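Local coordinates for thioredoxin-like protein (Klebsiella pneumoniae subsp. pneumoniae MGH 78578, PDB 3TY1) that is of unknown activity but belongs to the galactose mutarotase-like proteins, is a putative aldose 1-epimerase and may bind carbohydrate, at residues L219-F225 / W246-G251. Sequence-based numbering, arbitrary orientation.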
loop_
_atom_site.group_PDB
_atom_site.type_symbol
_atom_site.label_atom_id
_atom_site.label_comp_id
_atom_site.label_asym_id
_atom_site.label_seq_id
_atom_site.Cartn_x
_atom_site.Cartn_y
_atom_site.Cartn_z
ATOM N N LEU A 219 5.526 -33.598 -9.614
ATOM C CA LEU A 219 4.499 -33.477 -10.644
ATOM C C LEU A 219 5.162 -33.674 -11.993
ATOM O O LEU A 219 6.246 -33.159 -12.236
ATOM C CB LEU A 219 3.784 -32.119 -10.589
ATOM C CG LEU A 219 2.571 -31.949 -11.477
ATOM C CD1 LEU A 219 1.450 -32.892 -11.070
ATOM C CD2 LEU A 219 2.097 -30.474 -11.391
ATOM N N GLU A 220 4.513 -34.482 -12.815
ATOM C CA GLU A 220 4.926 -34.834 -14.164
ATOM C C GLU A 220 3.771 -35.613 -14.788
ATOM O O GLU A 220 2.808 -35.969 -14.101
ATOM C CB GLU A 220 6.182 -35.711 -14.148
ATOM C CG GLU A 220 6.034 -37.038 -13.360
ATOM C CD GLU A 220 7.305 -37.851 -13.284
ATOM O OE1 GLU A 220 8.367 -37.348 -13.675
ATOM O OE2 GLU A 220 7.231 -39.015 -12.822
ATOM N N GLU A 221 3.849 -35.814 -16.092
ATOM C CA GLU A 221 2.934 -36.704 -16.806
ATOM C C GLU A 221 2.956 -38.079 -16.131
ATOM O O GLU A 221 4.027 -38.656 -15.930
ATOM C CB GLU A 221 3.380 -36.868 -18.264
ATOM C CG GLU A 221 2.382 -37.613 -19.114
ATOM C CD GLU A 221 2.751 -37.581 -20.584
ATOM O OE1 GLU A 221 2.877 -36.478 -21.171
ATOM O OE2 GLU A 221 2.900 -38.659 -21.162
ATOM N N GLY A 222 1.781 -38.590 -15.782
ATOM C CA GLY A 222 1.668 -39.911 -15.172
ATOM C C GLY A 222 1.817 -39.876 -13.658
ATOM O O GLY A 222 1.729 -40.912 -13.007
ATOM N N ALA A 223 2.028 -38.698 -13.083
ATOM C CA ALA A 223 2.001 -38.563 -11.618
ATOM C C ALA A 223 0.579 -38.830 -11.207
ATOM O O ALA A 223 -0.352 -38.706 -12.029
ATOM C CB ALA A 223 2.405 -37.125 -11.172
ATOM N N ARG A 224 0.405 -39.137 -9.929
ATOM C CA ARG A 224 -0.880 -39.560 -9.410
ATOM C C ARG A 224 -1.240 -38.800 -8.145
ATOM O O ARG A 224 -0.351 -38.417 -7.371
ATOM C CB ARG A 224 -0.870 -41.088 -9.128
ATOM C CG ARG A 224 -0.786 -41.925 -10.390
ATOM C CD ARG A 224 -0.885 -43.404 -10.154
ATOM N NE ARG A 224 0.181 -43.868 -9.278
ATOM C CZ ARG A 224 0.043 -44.546 -8.133
ATOM N NH1 ARG A 224 -1.147 -44.904 -7.653
ATOM N NH2 ARG A 224 1.134 -44.895 -7.464
ATOM N N PHE A 225 -2.537 -38.564 -7.970
ATOM C CA PHE A 225 -3.081 -37.994 -6.753
ATOM C C PHE A 225 -3.723 -39.137 -6.003
ATOM O O PHE A 225 -4.567 -39.849 -6.559
ATOM C CB PHE A 225 -4.110 -36.893 -7.007
ATOM C CG PHE A 225 -4.770 -36.408 -5.760
ATOM C CD1 PHE A 225 -4.056 -35.704 -4.814
ATOM C CD2 PHE A 225 -6.098 -36.695 -5.503
ATOM C CE1 PHE A 225 -4.679 -35.271 -3.629
ATOM C CE2 PHE A 225 -6.716 -36.253 -4.325
ATOM C CZ PHE A 225 -6.005 -35.547 -3.406
ATOM N N TRP A 246 -9.344 -38.205 -12.488
ATOM C CA TRP A 246 -8.951 -37.361 -11.351
ATOM C C TRP A 246 -7.658 -37.782 -10.689
ATOM O O TRP A 246 -6.913 -36.928 -10.237
ATOM C CB TRP A 246 -10.069 -37.243 -10.297
ATOM C CG TRP A 246 -10.454 -38.523 -9.573
ATOM C CD1 TRP A 246 -11.405 -39.442 -9.958
ATOM C CD2 TRP A 246 -9.920 -39.001 -8.337
ATOM N NE1 TRP A 246 -11.470 -40.462 -9.058
ATOM C CE2 TRP A 246 -10.583 -40.223 -8.042
ATOM C CE3 TRP A 246 -8.918 -38.540 -7.459
ATOM C CZ2 TRP A 246 -10.287 -40.988 -6.902
ATOM C CZ3 TRP A 246 -8.636 -39.290 -6.310
ATOM C CH2 TRP A 246 -9.319 -40.506 -6.044
ATOM N N GLN A 247 -7.370 -39.085 -10.671
ATOM C CA GLN A 247 -6.194 -39.607 -9.990
ATOM C C GLN A 247 -4.874 -39.384 -10.744
ATOM O O GLN A 247 -3.833 -39.597 -10.152
ATOM C CB GLN A 247 -6.322 -41.117 -9.747
ATOM C CG GLN A 247 -7.528 -41.536 -8.892
ATOM C CD GLN A 247 -7.793 -43.053 -8.880
ATOM O OE1 GLN A 247 -8.396 -43.611 -9.815
ATOM N NE2 GLN A 247 -7.388 -43.709 -7.800
ATOM N N THR A 248 -4.916 -39.015 -12.025
ATOM C CA THR A 248 -3.725 -39.005 -12.875
ATOM C C THR A 248 -3.510 -37.617 -13.446
ATOM O O THR A 248 -4.458 -36.942 -13.835
ATOM C CB THR A 248 -3.848 -40.063 -13.996
ATOM O OG1 THR A 248 -4.047 -41.355 -13.387
ATOM C CG2 THR A 248 -2.597 -40.122 -14.859
ATOM N N TYR A 249 -2.252 -37.186 -13.472
ATOM C CA TYR A 249 -1.888 -35.871 -14.006
ATOM C C TYR A 249 -1.346 -35.970 -15.430
ATOM O O TYR A 249 -0.630 -36.920 -15.780
ATOM C CB TYR A 249 -0.831 -35.187 -13.108
ATOM C CG TYR A 249 -1.295 -34.810 -11.722
ATOM C CD1 TYR A 249 -1.932 -33.590 -11.474
ATOM C CD2 TYR A 249 -1.069 -35.649 -10.641
ATOM C CE1 TYR A 249 -2.364 -33.247 -10.215
ATOM C CE2 TYR A 249 -1.454 -35.280 -9.340
ATOM C CZ TYR A 249 -2.107 -34.083 -9.136
ATOM O OH TYR A 249 -2.497 -33.724 -7.870
ATOM N N GLN A 250 -1.682 -34.964 -16.239
ATOM C CA GLN A 250 -1.096 -34.758 -17.556
ATOM C C GLN A 250 0.269 -34.057 -17.404
ATOM O O GLN A 250 0.594 -33.513 -16.353
ATOM C CB GLN A 250 -1.999 -33.854 -18.409
ATOM C CG GLN A 250 -3.389 -34.433 -18.718
ATOM C CD GLN A 250 -4.280 -33.483 -19.533
ATOM O OE1 GLN A 250 -3.808 -32.573 -20.215
ATOM N NE2 GLN A 250 -5.573 -33.702 -19.457
ATOM N N GLY A 251 1.044 -34.079 -18.491
ATOM C CA GLY A 251 2.281 -33.320 -18.600
ATOM C C GLY A 251 1.882 -31.849 -18.792
ATOM O O GLY A 251 0.679 -31.537 -18.878
HETATM O O HOH W 1 0.399 -35.277 -20.887
HETATM O O HOH W 2 -5.678 -42.348 -6.498
#
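Leu-219 lays one methyl on the ring of Tyr-249: CD1 stands 3.6 Å from the ring centroid, 19° off the normal, a CH-pi contact shifted toward the CG rim, and the two side chains cross at about a right angle. The edge of the same ring runs beside the backbone of Ala-223 and Arg-224, Tyr-249 CD2 coming within 3.4 Å of Ala-223 O. With CG anti to its own carbonyl carbon (chi1 -66°), Tyr-249 runs alongside 219-225 as far as Phe-225, whose CB lies 3.7 Å from Tyr-249 OH; that hydroxyl is hydrogen-bonded to Thr-313, and Lys-302 makes a cation-pi contact with the ring. Phe-225 meets Trp-246 edge to edge, CD2 to CZ3 3.7 Å, while CG of Gln-247 sits over the indole. In this supersandwich of the galactose mutarotase clan, the contact joins the start of the edge strand 224-229 to the loop between strands 231-234 and 259-265, and Phe-225 and Tyr-249 also pack on Leu-300 of strand 297-304. The backbones pair by a single bridge, Arg-224 with Thr-248. Gly-222 N gives Tyr-249 O a nearly straight bond of 2.9 Å, and Tyr-249 N returns one to Ala-223 O, so the tyrosine is gripped at both backbone polar atoms. Phe-225 N donates a 2.7 Å hydrogen bond to Gln-247 O from above the carbonyl plane, 38° out of it. A type II turn from Glu-220 to Ala-223 brings Gly-222 to its bond; one water links Glu-221 OE1, as acceptor, to Gly-251 N, as donor. The guanidinium of Arg-224 forms a salt bridge with Glu-362.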